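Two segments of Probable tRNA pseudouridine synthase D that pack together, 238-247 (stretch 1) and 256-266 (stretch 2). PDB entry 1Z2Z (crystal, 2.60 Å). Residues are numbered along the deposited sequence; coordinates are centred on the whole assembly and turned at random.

Stretch 1 (238-247) GHERAMMNHL
Stretch 2, residues 256-266: GSFRVLPQNLY

Stretch 1 is a helix; stretch 2 is an irregular segment of loop and turn lying along one side of it, weakly helical only near its end. Val-260 has phi/psi -107/-19 and Leu-261 opens to -97/142. The chains run in opposing order: CA of Met-243 lies 5.4 Å from CA of Ser-257, CA of Ala-242 6.3 Å from CA of Val-260, and CA of His-239 6.2 Å from CA of Leu-261. Helical bonds such as Ala-242 N to Gly-238 O (2.8 Å) hold stretch 1, while Arg-259 N to Gly-256 O (3.1 Å) closes a turn in stretch 2. No hydrogen bond crosses between the stretches; the contact, burying 534 Å² summed over both sides, is made by van der Waals packing, mostly of side chains.

Selenomethionine Met-243 is central. Its CB points sideways, but chi angles m, t, p carry the tip inward: CG lies 3.5 Å from Val-260 CG2, SE 3.8 Å from Leu-261 CD1, and CE 4.1 Å from Phe-258 CE1, over one face of that ring. CE also lies 3.2 Å from OG of Ser-257 (chi1 p). Phe-258 (chi1 m, chi2 -73°) directs its CB away, yet its ring still receives the methyl.

Val-260 (chi1 m) points toward the helix, its CB 4.3 Å from CB of Ala-242, an apolar contact. Leu-261 (m, t) brings CD2 to 3.4 Å from CB of His-239. Carbon atoms of the His-239 ring (chi1 m, chi2 -40°) meet apolar neighbours, with CE1 4.2 Å from Pro-262 CD and CD2 4.2 Å from CD2 of Leu-265 (m, m).

At the other end, His-246 adopts t with chi2 80°, placing CD2 3.6 Å from CA of Ser-257. Its NE2 approaches Gly-256 O at 3.5 Å, but the oxygen sits over the ring face, a poor angle for hydrogen bonding; NE2 is bonded elsewhere in the structure.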

ATOM      1  N   GLY A 238      13.798  -7.837  15.632  1.00 47.76           N
ATOM      2  CA  GLY A 238      13.536  -9.104  16.286  1.00 49.66           C
ATOM      3  C   GLY A 238      13.472 -10.282  15.330  1.00 50.79           C
ATOM      4  O   GLY A 238      14.044 -11.327  15.614  1.00 50.52           O
ATOM      5  N   HIS A 239      12.781 -10.116  14.202  1.00 51.64           N
ATOM      6  CA  HIS A 239      12.642 -11.177  13.209  1.00 52.43           C
ATOM      7  C   HIS A 239      13.982 -11.659  12.652  1.00 53.05           C
ATOM      8  O   HIS A 239      14.212 -12.863  12.520  1.00 53.27           O
ATOM      9  CB  HIS A 239      11.749 -10.721  12.047  1.00 54.74           C
ATOM     10  CG  HIS A 239      10.364 -10.320  12.454  1.00 56.13           C
ATOM     11  ND1 HIS A 239       9.633 -11.007  13.402  1.00 56.57           N
ATOM     12  CD2 HIS A 239       9.560  -9.320  12.017  1.00 56.29           C
ATOM     13  CE1 HIS A 239       8.444 -10.448  13.529  1.00 56.77           C
ATOM     14  NE2 HIS A 239       8.373  -9.422  12.700  1.00 56.41           N
ATOM     15  N   GLU A 240      14.867 -10.730  12.314  1.00 52.89           N
ATOM     16  CA  GLU A 240      16.167 -11.114  11.782  1.00 53.34           C
ATOM     17  C   GLU A 240      16.969 -11.846  12.844  1.00 54.00           C
ATOM     18  O   GLU A 240      17.621 -12.850  12.560  1.00 54.43           O
ATOM     19  CB  GLU A 240      16.955  -9.887  11.305  1.00 53.03           C
ATOM     20  CG  GLU A 240      16.515  -9.331   9.953  1.00 54.12           C
ATOM     21  CD  GLU A 240      15.338  -8.374  10.046  1.00 54.55           C
ATOM     22  OE1 GLU A 240      14.309  -8.728  10.662  1.00 55.64           O
ATOM     23  OE2 GLU A 240      15.441  -7.261   9.488  1.00 54.82           O
ATOM     24  N   ARG A 241      16.925 -11.343  14.072  1.00 54.99           N
ATOM     25  CA  ARG A 241      17.668 -11.970  15.161  1.00 56.25           C
ATOM     26  C   ARG A 241      17.159 -13.393  15.415  1.00 56.08           C
ATOM     27  O   ARG A 241      17.939 -14.344  15.483  1.00 55.21           O
ATOM     28  CB  ARG A 241      17.565 -11.124  16.455  1.00 56.33           C
ATOM     29  CG  ARG A 241      18.374  -9.805  16.449  1.00 56.86           C
ATOM     30  CD  ARG A 241      18.170  -8.974  17.732  1.00 59.82           C
ATOM     31  NE  ARG A 241      18.470  -9.723  18.958  1.00 62.45           N
ATOM     32  CZ  ARG A 241      17.674  -9.773  20.032  1.00 63.35           C
ATOM     33  NH1 ARG A 241      18.031 -10.484  21.099  1.00 61.83           N
ATOM     34  NH2 ARG A 241      16.512  -9.127  20.043  1.00 63.17           N
ATOM     35  N   ALA A 242      15.846 -13.533  15.533  1.00 56.54           N
ATOM     36  CA  ALA A 242      15.249 -14.833  15.796  1.00 57.76           C
ATOM     37  C   ALA A 242      15.721 -15.881  14.796  1.00 59.34           C
ATOM     38  O   ALA A 242      15.960 -17.039  15.158  1.00 58.52           O
ATOM     39  CB  ALA A 242      13.727 -14.724  15.767  1.00 56.31           C
HETATM   40  N   MSE A 243      15.865 -15.467  13.539  1.00 61.53           N
HETATM   41  CA  MSE A 243      16.289 -16.373  12.468  1.00 62.88           C
HETATM   42  C   MSE A 243      17.754 -16.776  12.524  1.00 64.59           C
HETATM   43  O   MSE A 243      18.117 -17.905  12.185  1.00 65.06           O
HETATM   44  CB  MSE A 243      16.005 -15.743  11.110  1.00 61.60           C
HETATM   45  CG  MSE A 243      14.557 -15.469  10.886  1.00 62.66           C
HETATM   46 SE   MSE A 243      14.209 -14.856   9.116  1.00 67.29          SE
HETATM   47  CE  MSE A 243      14.888 -16.378   8.117  1.00 63.81           C
HETATM   48  N   MSE A 244      18.600 -15.845  12.935  1.00 67.04           N
HETATM   49  CA  MSE A 244      20.012 -16.137  13.017  1.00 69.06           C
HETATM   50  C   MSE A 244      20.262 -17.128  14.139  1.00 69.46           C
HETATM   51  O   MSE A 244      21.138 -17.983  14.029  1.00 69.59           O
HETATM   52  CB  MSE A 244      20.794 -14.848  13.235  1.00 71.53           C
HETATM   53  CG  MSE A 244      20.566 -13.843  12.116  1.00 75.13           C
HETATM   54 SE   MSE A 244      21.670 -12.269  12.250  1.00 77.34          SE
HETATM   55  CE  MSE A 244      23.071 -12.800  11.032  1.00 76.60           C
ATOM     56  N   ASN A 245      19.486 -17.028  15.215  1.00 69.44           N
ATOM     57  CA  ASN A 245      19.651 -17.960  16.325  1.00 70.42           C
ATOM     58  C   ASN A 245      19.390 -19.394  15.874  1.00 71.25           C
ATOM     59  O   ASN A 245      20.147 -20.301  16.214  1.00 71.04           O
ATOM     60  CB  ASN A 245      18.711 -17.608  17.481  1.00 70.10           C
ATOM     61  CG  ASN A 245      19.184 -16.407  18.268  1.00 70.58           C
ATOM     62  OD1 ASN A 245      20.337 -16.350  18.702  1.00 70.79           O
ATOM     63  ND2 ASN A 245      18.294 -15.441  18.470  1.00 69.83           N
ATOM     64  N   HIS A 246      18.315 -19.585  15.108  1.00 72.92           N
ATOM     65  CA  HIS A 246      17.923 -20.899  14.591  1.00 73.94           C
ATOM     66  C   HIS A 246      19.004 -21.455  13.690  1.00 73.89           C
ATOM     67  O   HIS A 246      19.050 -22.655  13.423  1.00 74.14           O
ATOM     68  CB  HIS A 246      16.633 -20.796  13.778  1.00 75.78           C
ATOM     69  CG  HIS A 246      16.146 -22.110  13.251  1.00 77.73           C
ATOM     70  ND1 HIS A 246      15.455 -23.011  14.031  1.00 78.90           N
ATOM     71  CD2 HIS A 246      16.274 -22.687  12.032  1.00 78.31           C
ATOM     72  CE1 HIS A 246      15.175 -24.087  13.316  1.00 79.44           C
ATOM     73  NE2 HIS A 246      15.662 -23.916  12.100  1.00 79.45           N
ATOM     74  N   LEU A 247      19.863 -20.568  13.212  1.00 74.05           N
ATOM     75  CA  LEU A 247      20.944 -20.959  12.331  1.00 74.40           C
ATOM     76  C   LEU A 247      22.249 -21.198  13.075  1.00 74.38           C
ATOM     77  O   LEU A 247      23.241 -21.590  12.464  1.00 74.20           O
ATOM     78  CB  LEU A 247      21.140 -19.895  11.254  1.00 75.14           C
ATOM     79  CG  LEU A 247      19.981 -19.762  10.264  1.00 75.47           C
ATOM     80  CD1 LEU A 247      20.176 -18.512   9.422  1.00 76.39           C
ATOM     81  CD2 LEU A 247      19.908 -21.002   9.383  1.00 74.36           C
ATOM     82  N   GLY A 256      13.984 -24.193   7.547  1.00 68.97           N
ATOM     83  CA  GLY A 256      13.170 -23.977   8.729  1.00 67.68           C
ATOM     84  C   GLY A 256      13.475 -22.690   9.467  1.00 66.90           C
ATOM     85  O   GLY A 256      12.941 -22.445  10.550  1.00 66.27           O
ATOM     86  N   SER A 257      14.335 -21.857   8.891  1.00 66.69           N
ATOM     87  CA  SER A 257      14.675 -20.595   9.535  1.00 66.32           C
ATOM     88  C   SER A 257      13.469 -19.652   9.525  1.00 65.49           C
ATOM     89  O   SER A 257      13.488 -18.619  10.178  1.00 65.20           O
ATOM     90  CB  SER A 257      15.864 -19.935   8.833  1.00 66.08           C
ATOM     91  OG  SER A 257      15.499 -19.466   7.551  1.00 66.82           O
ATOM     92  N   PHE A 258      12.416 -20.023   8.802  1.00 64.93           N
ATOM     93  CA  PHE A 258      11.214 -19.201   8.717  1.00 64.43           C
ATOM     94  C   PHE A 258      10.181 -19.567   9.761  1.00 65.64           C
ATOM     95  O   PHE A 258       9.216 -18.830   9.976  1.00 65.38           O
ATOM     96  CB  PHE A 258      10.573 -19.349   7.344  1.00 63.30           C
ATOM     97  CG  PHE A 258      11.377 -18.753   6.240  1.00 62.86           C
ATOM     98  CD1 PHE A 258      11.455 -17.374   6.087  1.00 63.16           C
ATOM     99  CD2 PHE A 258      12.054 -19.568   5.344  1.00 62.35           C
ATOM    100  CE1 PHE A 258      12.196 -16.816   5.056  1.00 62.54           C
ATOM    101  CE2 PHE A 258      12.798 -19.020   4.311  1.00 62.40           C
ATOM    102  CZ  PHE A 258      12.867 -17.642   4.164  1.00 62.11           C
ATOM    103  N   ARG A 259      10.378 -20.716  10.399  1.00 67.65           N
ATOM    104  CA  ARG A 259       9.451 -21.212  11.416  1.00 68.81           C
ATOM    105  C   ARG A 259       9.645 -20.522  12.765  1.00 68.76           C
ATOM    106  O   ARG A 259       9.156 -20.993  13.792  1.00 69.25           O
ATOM    107  CB  ARG A 259       9.619 -22.731  11.571  1.00 69.71           C
ATOM    108  CG  ARG A 259       8.328 -23.526  11.367  1.00 70.61           C
ATOM    109  CD  ARG A 259       8.583 -25.030  11.290  1.00 71.11           C
ATOM    110  NE  ARG A 259       7.378 -25.797  10.968  1.00 71.83           N
ATOM    111  CZ  ARG A 259       6.648 -25.639   9.862  1.00 72.79           C
ATOM    112  NH1 ARG A 259       6.989 -24.733   8.956  1.00 72.08           N
ATOM    113  NH2 ARG A 259       5.577 -26.397   9.651  1.00 73.34           N
ATOM    114  N   VAL A 260      10.353 -19.398  12.748  1.00 68.16           N
ATOM    115  CA  VAL A 260      10.613 -18.635  13.960  1.00 68.53           C
ATOM    116  C   VAL A 260       9.776 -17.353  13.978  1.00 68.56           C
ATOM    117  O   VAL A 260       9.553 -16.747  15.031  1.00 68.16           O
ATOM    118  CB  VAL A 260      12.111 -18.292  14.053  1.00 69.08           C
ATOM    119  CG1 VAL A 260      12.917 -19.549  14.363  1.00 70.22           C
ATOM    120  CG2 VAL A 260      12.580 -17.707  12.740  1.00 69.14           C
ATOM    121  N   LEU A 261       9.309 -16.958  12.799  1.00 68.86           N
ATOM    122  CA  LEU A 261       8.486 -15.763  12.628  1.00 69.37           C
ATOM    123  C   LEU A 261       7.014 -16.188  12.602  1.00 70.43           C
ATOM    124  O   LEU A 261       6.677 -17.218  12.020  1.00 70.50           O
ATOM    125  CB  LEU A 261       8.834 -15.083  11.299  1.00 68.91           C
ATOM    126  CG  LEU A 261      10.313 -15.009  10.892  1.00 68.01           C
ATOM    127  CD1 LEU A 261      10.426 -14.544   9.446  1.00 66.89           C
ATOM    128  CD2 LEU A 261      11.064 -14.077  11.824  1.00 66.21           C
ATOM    129  N   PRO A 262       6.117 -15.395  13.214  1.00 71.26           N
ATOM    130  CA  PRO A 262       4.691 -15.739  13.228  1.00 71.98           C
ATOM    131  C   PRO A 262       4.134 -15.810  11.815  1.00 73.49           C
ATOM    132  O   PRO A 262       4.892 -15.757  10.852  1.00 73.85           O
ATOM    133  CB  PRO A 262       4.076 -14.604  14.042  1.00 71.77           C
ATOM    134  CG  PRO A 262       4.967 -13.446  13.720  1.00 71.23           C
ATOM    135  CD  PRO A 262       6.338 -14.069  13.816  1.00 71.54           C
ATOM    136  N   GLN A 263       2.814 -15.929  11.697  1.00 75.71           N
ATOM    137  CA  GLN A 263       2.139 -15.993  10.394  1.00 77.27           C
ATOM    138  C   GLN A 263       2.174 -14.679   9.607  1.00 78.10           C
ATOM    139  O   GLN A 263       1.561 -14.576   8.542  1.00 76.88           O
ATOM    140  CB  GLN A 263       0.685 -16.417  10.586  1.00 77.12           C
ATOM    141  CG  GLN A 263      -0.052 -15.707  11.731  1.00 78.35           C
ATOM    142  CD  GLN A 263      -0.283 -14.211  11.510  1.00 78.07           C
ATOM    143  OE1 GLN A 263       0.637 -13.395  11.622  1.00 77.75           O
ATOM    144  NE2 GLN A 263      -1.523 -13.849  11.201  1.00 77.86           N
ATOM    145  N   ASN A 264       2.886 -13.685  10.141  1.00 80.00           N
ATOM    146  CA  ASN A 264       3.005 -12.371   9.507  1.00 81.17           C
ATOM    147  C   ASN A 264       3.792 -12.524   8.215  1.00 81.82           C
ATOM    148  O   ASN A 264       3.251 -12.979   7.205  1.00 83.21           O
ATOM    149  CB  ASN A 264       3.723 -11.383  10.443  1.00 81.94           C
ATOM    150  CG  ASN A 264       3.435  -9.915  10.101  1.00 82.86           C
ATOM    151  OD1 ASN A 264       4.081  -9.001  10.633  1.00 82.52           O
ATOM    152  ND2 ASN A 264       2.457  -9.687   9.227  1.00 82.52           N
ATOM    153  N   LEU A 265       5.069 -12.153   8.241  1.00 81.79           N
ATOM    154  CA  LEU A 265       5.904 -12.278   7.050  1.00 80.83           C
ATOM    155  C   LEU A 265       5.799 -13.704   6.540  1.00 80.01           C
ATOM    156  O   LEU A 265       5.976 -13.961   5.349  1.00 81.50           O
ATOM    157  CB  LEU A 265       7.370 -11.950   7.362  1.00 80.77           C
ATOM    158  CG  LEU A 265       7.766 -10.479   7.488  1.00 80.36           C
ATOM    159  CD1 LEU A 265       7.428  -9.741   6.197  1.00 79.61           C
ATOM    160  CD2 LEU A 265       7.047  -9.859   8.669  1.00 80.96           C
ATOM    161  N   TYR A 266       5.507 -14.621   7.457  1.00 78.18           N
ATOM    162  CA  TYR A 266       5.364 -16.039   7.141  1.00 76.64           C
ATOM    163  C   TYR A 266       4.831 -16.233   5.724  1.00 74.00           C
ATOM    164  O   TYR A 266       5.305 -17.091   4.984  1.00 74.07           O
ATOM    165  CB  TYR A 266       4.412 -16.694   8.150  1.00 78.85           C
ATOM    166  CG  TYR A 266       4.425 -18.203   8.123  1.00 79.97           C
ATOM    167  CD1 TYR A 266       5.623 -18.909   8.265  1.00 79.84           C
ATOM    168  CD2 TYR A 266       3.244 -18.928   7.933  1.00 80.82           C
ATOM    169  CE1 TYR A 266       5.647 -20.299   8.210  1.00 80.87           C
ATOM    170  CE2 TYR A 266       3.256 -20.319   7.877  1.00 81.44           C
ATOM    171  CZ  TYR A 266       4.459 -20.997   8.014  1.00 81.43           C
ATOM    172  OH  TYR A 266       4.476 -22.370   7.934  1.00 82.30           O
TER